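Long-range contacts in thermophilic dibenzothiophene desulfurization enzyme C (Paenibacillus sp. A11-2, PDB 5XDE), which probably oxidises dibenzothiophene to its 5-oxide and then its 5,5-dioxide, using reduced FMN and molecular oxygen as a flavin-dependent monooxygenase: residues A[47-52]-A[121-126]; A[56-61]-A[93-98]; A[40-45]-A[209-214]. All coordinates share one frame; numbering follows the deposited sequence.

Overall arrangement
Contacts 1 and 3 lie where the helical N-terminal part of this acyl-CoA dehydrogenase-type fold meets the mixed beta sheet, near the FMN site; contact 2 lies inside the helical part, on the helix that carries Tyr93 to FMN. All three are largely buried, though contacts 1 and 3 each have exposed residues at their margins. Both also use helix 43-52: the residues leading into it meet the loop 209-214 through a hydroxyl-carboxylate bond and a water, while its later turns meet the lead-in to strand 124-127 through arginines and one apolar pair. Contact 2, between residues 56-61 and helix 85-104, is purely apolar across its segments. It touches contact 1 where the Leu124 amide bonds His94 ND1.

Contact 1: A[47-52]-A[121-126]; sequences DAIRRS and RWFLGN. With FMN (flavin mononucleotide), chain E.
Arg50 and Ile49 of helix 43-52 pack on Arg121 and Phe123, in the lead-in to the FMN site of an acyl-CoA dehydrogenase-type fold, where helix 107-120 gives way to strand 124-127. Arg121, with positive phi, is the residue at which the chain leaves the helix. Its carbonyl receives a weak hydrogen bond from Arg50, NE to O 3.2 Å, bent to 131° at the hydrogen.

The extended Arg50 chain runs past that carbonyl and brings its guanidinium over the start of the Phe123 side chain, with NH1 3.6 Å from Phe123 CB. The charged end has its strongest partner in Asp166, which binds NH1 in a salt bridge, while NH2 pairs with Asp164 and, one helical turn back, with Asp47. Several carboxylates thus fix the rotation of the group and probably offset its buried charge.

Arg121 answers by crossing Arg50 at about a right angle. A bend at the third torsion (chi3 -54°) lays its guanidinium over the helix, one face above Arg50 CB and the backbone N of Arg51. Arg51 CG comes within 3.4 Å of Arg121 NH1. A water accepts a bond from Arg51 NH1 and another from Arg121 NH2, each 2.9 Å long, and so joins the two side chains.

Deeper in, Phe123 presents CE2 to Ile49 CG2 at 3.8 Å, meeting it obliquely, and Arg46 makes a cation-pi contact with the ring. The strand then carries Asn126 to the flavin. Its amide pairs with the flavin pyrimidine in two bonds: FMN N3 donates to Asn126 OD1 at 3.0 Å, and Asn126 ND2 donates to FMN O4 at 3.2 Å in a nearly straight bond of 169°.

Contact 2: A[56-61]-A[93-98]; sequences TLLISK and YHFSNF. With FMN (flavin mononucleotide), chain E.
Leu58 reaches from the loop 56-61 toward helix 85-104 and settles against two phenylalanines, Phe95 and Phe98. Its CB already touches the second of them, lying 3.5 Å from Phe98 CE2. With CG set anti to the carbonyl carbon (chi1 -66°), the chain continues toward the helix, and CD1 ends near both aromatic side chains, 3.9 Å from Phe95 CD1 and 4.1 Å from Phe98 CD2. One methyl therefore bridges residues that are neighbours on successive turns of the helix, while Trp70 and Val73 of helix 70-83 also touch the leucine.

The three consecutive apolar residues Leu57, Leu58 and Ile59 lie on a type I beta turn from Thr56 to Ile59, closed by a hydrogen bond from Ile59 N to Thr56 O of 3.1 Å. Here the turn follows helix 43-52 in the all-helical N-terminal region of the acyl-CoA dehydrogenase fold and packs on the helix that carries Tyr93 to the FMN.

Leu57 and Ile59 work on different rings. Leu57 stands nearly perpendicular to the Phe95 side chain, its CD1 3.9 Å from Phe95 CZ. Ile59 approaches Phe98 obliquely and places CG1 3.6 Å from Phe98 CE1; Tyr114 of helix 107-120 touches both of them.

Phe98 extends straight from the helix, CG anti to the backbone N (chi1 179°), which carries its ring out to Leu58 and Ile59. The ring of Phe95 is held from within its own helix as well: His94 CD2 sits 3.7 Å above one face, over the centre. The imidazole of His94 is itself pinned at both nitrogens, NE2 to the carbonyl of Leu55 and ND1 to the amide of Leu124.

Contact 3: A[40-45]-A[209-214]; sequences GTPKAE and QTDSGS
Thr41 and Asp211 form the one direct hydrogen bond of this contact, Thr41 OG1 donating to Asp211 OD1 over 2.8 Å, and so help join the N-terminal helical domain of the acyl-CoA dehydrogenase-type fold (residues 40-45) to its middle beta domain (residues 209-214). The hydroxyl meets the carboxylate from above its plane, 36° out of it. Asp211 has positive phi, and its side chain, with CG anti to the carbonyl carbon (chi1 -63°), points its carboxylate at the threonine.

A second polar link runs through water, which donates to Gly40 O at 2.9 Å and accepts from Asp211 N at 3.0 Å. The same glycine carbonyl receives a CA-H...O contact from Gln209 CA at 3.4 Å.

Van der Waals packing centres on Pro42 and Gln209, which lie side by side, running in opposite senses. Pro42 CD lies 3.3 Å from Gln209 O, and the glutamine amide lies alongside Pro42 CB, which is 3.7 Å from Gln209 OE1. That amide is held by NE2 bonding to Gly39 O, with a weak bond from Arg35 to OE1.

Pro42 is the centre of an inverse gamma turn and the N-cap residue of helix 43-52. The loop 209-214 packs on it, just ahead of the helix. Leu87 of helix 85-104 touches the proline, while beyond Ser212, which contacts the FMN, the loop leads into strand 215-222.

Contact 1: A[47-52]-A[121-126]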
# COMPACT_ATOMS: atom_id res chain seq x y z
N ASP A 47 31.48 24.29 -11.89
CA ASP A 47 32.86 24.33 -12.39
C ASP A 47 33.64 23.07 -12.02
O ASP A 47 34.49 22.62 -12.80
CB ASP A 47 33.58 25.59 -11.88
CG ASP A 47 33.10 26.87 -12.55
OD1 ASP A 47 32.35 26.80 -13.55
OD2 ASP A 47 33.49 27.96 -12.08
N ALA A 48 33.39 22.48 -10.85
CA ALA A 48 34.03 21.20 -10.55
C ALA A 48 33.61 20.13 -11.56
O ALA A 48 34.43 19.29 -11.97
CB ALA A 48 33.69 20.78 -9.12
N ILE A 49 32.35 20.15 -11.97
CA ILE A 49 31.91 19.19 -12.98
C ILE A 49 32.61 19.48 -14.31
O ILE A 49 33.03 18.55 -15.01
CB ILE A 49 30.38 19.21 -13.08
CG1 ILE A 49 29.78 18.57 -11.83
CG2 ILE A 49 29.89 18.49 -14.33
CD1 ILE A 49 28.27 18.68 -11.79
N ARG A 50 32.76 20.77 -14.66
CA ARG A 50 33.53 21.13 -15.86
C ARG A 50 34.96 20.59 -15.78
O ARG A 50 35.47 19.99 -16.74
CB ARG A 50 33.53 22.65 -16.05
CG ARG A 50 32.19 23.24 -16.49
CD ARG A 50 32.32 24.73 -16.82
NE ARG A 50 31.11 25.31 -17.41
CZ ARG A 50 30.15 25.94 -16.73
NH1 ARG A 50 29.09 26.44 -17.36
NH2 ARG A 50 30.24 26.07 -15.41
N ARG A 51 35.63 20.78 -14.63
CA ARG A 51 37.01 20.31 -14.51
C ARG A 51 37.10 18.79 -14.59
O ARG A 51 38.12 18.26 -15.05
CB ARG A 51 37.64 20.80 -13.19
CG ARG A 51 37.86 22.31 -13.11
CD ARG A 51 38.73 22.71 -11.90
NE ARG A 51 38.10 22.42 -10.61
CZ ARG A 51 37.24 23.23 -10.00
NH1 ARG A 51 36.87 24.37 -10.56
NH2 ARG A 51 36.74 22.88 -8.82
N SER A 52 36.04 18.09 -14.19
CA SER A 52 36.08 16.63 -14.13
C SER A 52 36.16 16.00 -15.51
O SER A 52 36.65 14.88 -15.65
CB SER A 52 34.83 16.11 -13.41
OG SER A 52 33.72 16.03 -14.30
N ARG A 121 34.42 23.57 -22.22
CA ARG A 121 33.77 22.84 -21.12
C ARG A 121 32.28 23.20 -21.02
O ARG A 121 31.77 23.57 -19.96
CB ARG A 121 34.51 23.10 -19.80
CG ARG A 121 36.03 23.08 -19.99
CD ARG A 121 36.81 23.04 -18.67
NE ARG A 121 36.44 24.11 -17.75
CZ ARG A 121 37.07 24.31 -16.59
NH1 ARG A 121 38.09 23.54 -16.26
NH2 ARG A 121 36.68 25.29 -15.79
N TRP A 122 31.58 23.06 -22.14
CA TRP A 122 30.15 23.34 -22.19
C TRP A 122 29.36 22.53 -21.16
O TRP A 122 29.49 21.31 -21.08
CB TRP A 122 29.60 23.03 -23.57
CG TRP A 122 30.00 23.99 -24.63
CD1 TRP A 122 30.85 25.06 -24.52
CD2 TRP A 122 29.59 23.95 -26.00
NE1 TRP A 122 30.97 25.69 -25.74
CE2 TRP A 122 30.21 25.03 -26.66
CE3 TRP A 122 28.74 23.11 -26.73
CZ2 TRP A 122 30.01 25.29 -28.02
CZ3 TRP A 122 28.54 23.37 -28.08
CH2 TRP A 122 29.17 24.46 -28.71
N PHE A 123 28.50 23.23 -20.43
CA PHE A 123 27.51 22.65 -19.54
C PHE A 123 26.17 23.11 -20.11
O PHE A 123 25.86 24.31 -20.08
CB PHE A 123 27.76 23.13 -18.09
CG PHE A 123 27.18 22.25 -17.01
CD1 PHE A 123 25.95 21.62 -17.16
CD2 PHE A 123 27.87 22.07 -15.82
CE1 PHE A 123 25.43 20.83 -16.14
CE2 PHE A 123 27.37 21.28 -14.79
CZ PHE A 123 26.14 20.66 -14.95
N LEU A 124 25.42 22.19 -20.71
CA LEU A 124 24.29 22.58 -21.54
C LEU A 124 23.05 22.84 -20.71
O LEU A 124 22.79 22.16 -19.71
CB LEU A 124 23.99 21.50 -22.58
CG LEU A 124 25.13 21.18 -23.55
CD1 LEU A 124 24.72 20.08 -24.51
CD2 LEU A 124 25.53 22.41 -24.36
N GLY A 125 22.29 23.87 -21.10
CA GLY A 125 21.01 24.18 -20.52
C GLY A 125 19.93 24.17 -21.59
O GLY A 125 20.21 24.00 -22.78
N ASN A 126 18.69 24.36 -21.16
CA ASN A 126 17.62 24.35 -22.15
C ASN A 126 16.51 25.30 -21.73
O ASN A 126 16.32 25.57 -20.55
CB ASN A 126 17.05 22.94 -22.35
CG ASN A 126 16.13 22.53 -21.24
OD1 ASN A 126 14.90 22.64 -21.36
ND2 ASN A 126 16.71 22.08 -20.13
N1 FMN E . 10.64 21.45 -18.58
C2 FMN E . 11.54 21.62 -19.62
O2 FMN E . 11.10 21.80 -20.76
N3 FMN E . 12.90 21.58 -19.38
C4 FMN E . 13.38 21.38 -18.09
O4 FMN E . 14.60 21.36 -17.89
C4A FMN E . 12.47 21.21 -17.04
N5 FMN E . 12.92 21.01 -15.76
C5A FMN E . 12.03 20.83 -14.72
C6 FMN E . 12.51 20.63 -13.42
C7 FMN E . 11.63 20.45 -12.35
C7M FMN E . 12.20 20.23 -10.97
C8 FMN E . 10.26 20.48 -12.60
C8M FMN E . 9.25 20.31 -11.51
C9 FMN E . 9.78 20.69 -13.90
C9A FMN E . 10.65 20.87 -14.97
N10 FMN E . 10.18 21.05 -16.27
C10 FMN E . 11.09 21.24 -17.29
C1' FMN E . 8.70 21.16 -16.56
C2' FMN E . 7.83 19.91 -16.60
O2' FMN E . 8.21 19.13 -17.72
C3' FMN E . 6.35 20.31 -16.73
O3' FMN E . 6.20 21.20 -17.82
C4' FMN E . 5.79 21.00 -15.48
O4' FMN E . 6.21 20.30 -14.34
C5' FMN E . 4.26 21.11 -15.50
O5' FMN E . 3.76 21.65 -14.28
P FMN E . 2.25 21.37 -13.77
O1P FMN E . 2.16 19.94 -13.25
O2P FMN E . 1.86 22.33 -12.66
O3P FMN E . 1.29 21.56 -14.92
O HOH W 1 37.53 25.80 -13.04

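Contact 2: A[56-61]-A[93-98]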
# COMPACT_ATOMS: atom_id res chain seq x y z
N THR A 56 31.81 15.46 -21.06
CA THR A 56 32.22 14.99 -22.39
C THR A 56 32.13 13.47 -22.53
O THR A 56 32.72 12.90 -23.45
CB THR A 56 33.65 15.46 -22.71
OG1 THR A 56 34.62 14.73 -21.94
CG2 THR A 56 33.81 16.95 -22.43
N LEU A 57 31.38 12.79 -21.65
CA LEU A 57 31.37 11.33 -21.61
C LEU A 57 31.00 10.72 -22.96
O LEU A 57 31.55 9.68 -23.34
CB LEU A 57 30.39 10.84 -20.54
CG LEU A 57 30.95 10.68 -19.13
CD1 LEU A 57 29.79 10.60 -18.11
CD2 LEU A 57 31.82 9.46 -19.05
N LEU A 58 30.04 11.31 -23.67
CA LEU A 58 29.52 10.73 -24.90
C LEU A 58 30.17 11.29 -26.15
O LEU A 58 29.79 10.89 -27.26
CB LEU A 58 28.01 10.94 -24.97
CG LEU A 58 27.24 10.17 -23.89
CD1 LEU A 58 25.74 10.49 -23.99
CD2 LEU A 58 27.47 8.68 -24.05
N ILE A 59 31.09 12.23 -26.01
CA ILE A 59 31.84 12.73 -27.16
C ILE A 59 32.97 11.76 -27.46
O ILE A 59 33.65 11.29 -26.54
CB ILE A 59 32.36 14.15 -26.89
CG1 ILE A 59 31.19 15.13 -26.80
CG2 ILE A 59 33.39 14.57 -27.95
CD1 ILE A 59 31.59 16.54 -26.44
N SER A 60 33.15 11.43 -28.74
CA SER A 60 34.15 10.46 -29.14
C SER A 60 35.54 10.95 -28.75
O SER A 60 35.80 12.15 -28.62
CB SER A 60 34.08 10.23 -30.64
OG SER A 60 34.43 11.41 -31.33
N LYS A 61 36.45 10.00 -28.54
CA LYS A 61 37.83 10.37 -28.22
C LYS A 61 38.45 11.17 -29.35
O LYS A 61 39.20 12.12 -29.11
CB LYS A 61 38.64 9.11 -27.91
CG LYS A 61 38.15 8.41 -26.65
CD LYS A 61 39.05 7.26 -26.25
CE LYS A 61 38.62 6.69 -24.92
NZ LYS A 61 39.71 5.95 -24.24
N TYR A 93 20.32 16.54 -17.06
CA TYR A 93 19.69 17.31 -18.13
C TYR A 93 20.70 17.73 -19.18
O TYR A 93 20.34 17.85 -20.36
CB TYR A 93 18.99 18.55 -17.57
CG TYR A 93 17.60 18.29 -17.10
CD1 TYR A 93 16.53 18.98 -17.63
CD2 TYR A 93 17.35 17.35 -16.11
CE1 TYR A 93 15.24 18.74 -17.20
CE2 TYR A 93 16.07 17.09 -15.68
CZ TYR A 93 15.01 17.80 -16.22
OH TYR A 93 13.73 17.56 -15.77
N HIS A 94 21.94 18.01 -18.77
CA HIS A 94 22.99 18.24 -19.76
C HIS A 94 23.03 17.12 -20.78
O HIS A 94 23.15 17.37 -21.99
CB HIS A 94 24.34 18.37 -19.05
CG HIS A 94 25.53 18.24 -19.95
ND1 HIS A 94 26.11 19.32 -20.58
CD2 HIS A 94 26.28 17.16 -20.29
CE1 HIS A 94 27.14 18.91 -21.30
NE2 HIS A 94 27.27 17.61 -21.13
N PHE A 95 22.89 15.87 -20.32
CA PHE A 95 22.95 14.74 -21.24
C PHE A 95 21.65 14.55 -22.02
O PHE A 95 21.70 14.04 -23.14
CB PHE A 95 23.32 13.47 -20.49
CG PHE A 95 24.78 13.44 -20.13
CD1 PHE A 95 25.73 13.17 -21.10
CD2 PHE A 95 25.21 13.75 -18.85
CE1 PHE A 95 27.09 13.19 -20.78
CE2 PHE A 95 26.57 13.75 -18.54
CZ PHE A 95 27.50 13.47 -19.51
N SER A 96 20.50 14.94 -21.47
CA SER A 96 19.30 15.01 -22.30
C SER A 96 19.47 16.04 -23.42
O SER A 96 19.11 15.78 -24.58
CB SER A 96 18.07 15.35 -21.46
OG SER A 96 16.94 15.52 -22.31
N ASN A 97 20.03 17.21 -23.09
CA ASN A 97 20.30 18.21 -24.11
C ASN A 97 21.33 17.70 -25.12
O ASN A 97 21.16 17.89 -26.33
CB ASN A 97 20.80 19.51 -23.45
CG ASN A 97 19.76 20.14 -22.52
OD1 ASN A 97 18.56 20.03 -22.74
ND2 ASN A 97 20.24 20.79 -21.45
N PHE A 98 22.40 17.07 -24.63
CA PHE A 98 23.42 16.55 -25.52
C PHE A 98 22.84 15.49 -26.45
O PHE A 98 23.12 15.49 -27.66
CB PHE A 98 24.60 15.97 -24.74
CG PHE A 98 25.67 15.41 -25.65
CD1 PHE A 98 26.64 16.24 -26.20
CD2 PHE A 98 25.66 14.07 -26.02
CE1 PHE A 98 27.61 15.72 -27.07
CE2 PHE A 98 26.61 13.55 -26.88
CZ PHE A 98 27.59 14.38 -27.40
N1 FMN E . 10.64 21.45 -18.58
C2 FMN E . 11.54 21.62 -19.62
O2 FMN E . 11.10 21.80 -20.76
N3 FMN E . 12.90 21.58 -19.38
C4 FMN E . 13.38 21.38 -18.09
O4 FMN E . 14.60 21.36 -17.89
C4A FMN E . 12.47 21.21 -17.04
N5 FMN E . 12.92 21.01 -15.76
C5A FMN E . 12.03 20.83 -14.72
C6 FMN E . 12.51 20.63 -13.42
C7 FMN E . 11.63 20.45 -12.35
C7M FMN E . 12.20 20.23 -10.97
C8 FMN E . 10.26 20.48 -12.60
C8M FMN E . 9.25 20.31 -11.51
C9 FMN E . 9.78 20.69 -13.90
C9A FMN E . 10.65 20.87 -14.97
N10 FMN E . 10.18 21.05 -16.27
C10 FMN E . 11.09 21.24 -17.29
C1' FMN E . 8.70 21.16 -16.56
C2' FMN E . 7.83 19.91 -16.60
O2' FMN E . 8.21 19.13 -17.72
C3' FMN E . 6.35 20.31 -16.73
O3' FMN E . 6.20 21.20 -17.82
C4' FMN E . 5.79 21.00 -15.48
O4' FMN E . 6.21 20.30 -14.34
C5' FMN E . 4.26 21.11 -15.50
O5' FMN E . 3.76 21.65 -14.28
P FMN E . 2.25 21.37 -13.77
O1P FMN E . 2.16 19.94 -13.25
O2P FMN E . 1.86 22.33 -12.66
O3P FMN E . 1.29 21.56 -14.92

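Contact 3: A[40-45]-A[209-214]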
# COMPACT_ATOMS: atom_id res chain seq x y z
N GLY A 40 19.67 29.39 -5.50
CA GLY A 40 20.56 30.04 -6.44
C GLY A 40 21.42 29.05 -7.21
O GLY A 40 21.14 27.85 -7.28
N THR A 41 22.49 29.58 -7.81
CA THR A 41 23.29 28.82 -8.77
C THR A 41 24.47 28.17 -8.09
O THR A 41 25.29 28.87 -7.47
CB THR A 41 23.78 29.74 -9.89
OG1 THR A 41 22.67 30.41 -10.49
CG2 THR A 41 24.50 28.92 -10.96
N PRO A 42 24.62 26.88 -8.18
CA PRO A 42 25.78 26.21 -7.56
C PRO A 42 27.03 26.31 -8.44
O PRO A 42 27.54 25.32 -8.97
CB PRO A 42 25.28 24.77 -7.41
CG PRO A 42 24.34 24.59 -8.58
CD PRO A 42 23.67 25.93 -8.80
N LYS A 43 27.55 27.54 -8.57
CA LYS A 43 28.60 27.81 -9.56
C LYS A 43 29.86 27.01 -9.29
O LYS A 43 30.42 26.39 -10.20
CB LYS A 43 28.91 29.30 -9.59
CG LYS A 43 30.12 29.66 -10.48
CD LYS A 43 29.91 29.23 -11.92
CE LYS A 43 30.87 29.96 -12.86
NZ LYS A 43 31.08 29.23 -14.17
N ALA A 44 30.35 27.04 -8.04
CA ALA A 44 31.59 26.33 -7.74
C ALA A 44 31.47 24.86 -8.12
O ALA A 44 32.41 24.28 -8.69
CB ALA A 44 31.94 26.48 -6.26
N GLU A 45 30.30 24.27 -7.87
CA GLU A 45 30.10 22.85 -8.12
C GLU A 45 29.95 22.56 -9.60
O GLU A 45 30.45 21.53 -10.08
CB GLU A 45 28.88 22.34 -7.35
CG GLU A 45 29.07 22.26 -5.82
CD GLU A 45 29.23 23.62 -5.16
OE1 GLU A 45 28.55 24.58 -5.59
OE2 GLU A 45 30.02 23.73 -4.20
N GLN A 209 18.59 24.16 -6.34
CA GLN A 209 19.74 24.72 -7.06
C GLN A 209 19.75 24.34 -8.54
O GLN A 209 20.82 24.38 -9.17
CB GLN A 209 21.05 24.31 -6.38
CG GLN A 209 21.27 25.08 -5.07
CD GLN A 209 22.72 25.13 -4.64
OE1 GLN A 209 23.33 24.11 -4.34
NE2 GLN A 209 23.28 26.34 -4.59
N THR A 210 18.60 24.01 -9.12
CA THR A 210 18.56 23.64 -10.53
C THR A 210 18.36 24.84 -11.46
O THR A 210 18.48 24.67 -12.68
CB THR A 210 17.45 22.61 -10.81
OG1 THR A 210 16.17 23.15 -10.47
CG2 THR A 210 17.69 21.32 -10.03
N ASP A 211 18.07 26.02 -10.93
CA ASP A 211 17.91 27.22 -11.76
C ASP A 211 16.84 27.02 -12.83
O ASP A 211 16.98 27.46 -13.97
CB ASP A 211 19.24 27.63 -12.40
CG ASP A 211 20.30 28.01 -11.38
OD1 ASP A 211 20.18 29.11 -10.80
OD2 ASP A 211 21.24 27.22 -11.17
N SER A 212 15.75 26.34 -12.46
CA SER A 212 14.68 26.03 -13.40
C SER A 212 13.64 27.13 -13.49
O SER A 212 12.44 26.86 -13.55
CB SER A 212 14.04 24.70 -13.03
OG SER A 212 15.01 23.66 -12.98
N GLY A 213 14.08 28.39 -13.48
CA GLY A 213 13.19 29.52 -13.65
C GLY A 213 12.93 29.82 -15.11
O GLY A 213 13.17 29.00 -16.00
N SER A 214 12.45 31.04 -15.36
CA SER A 214 12.02 31.44 -16.69
C SER A 214 13.13 32.15 -17.46
O SER A 214 14.09 32.66 -16.88
CB SER A 214 10.79 32.34 -16.59
OG SER A 214 11.04 33.41 -15.69
O HOH W 2 18.51 27.54 -8.44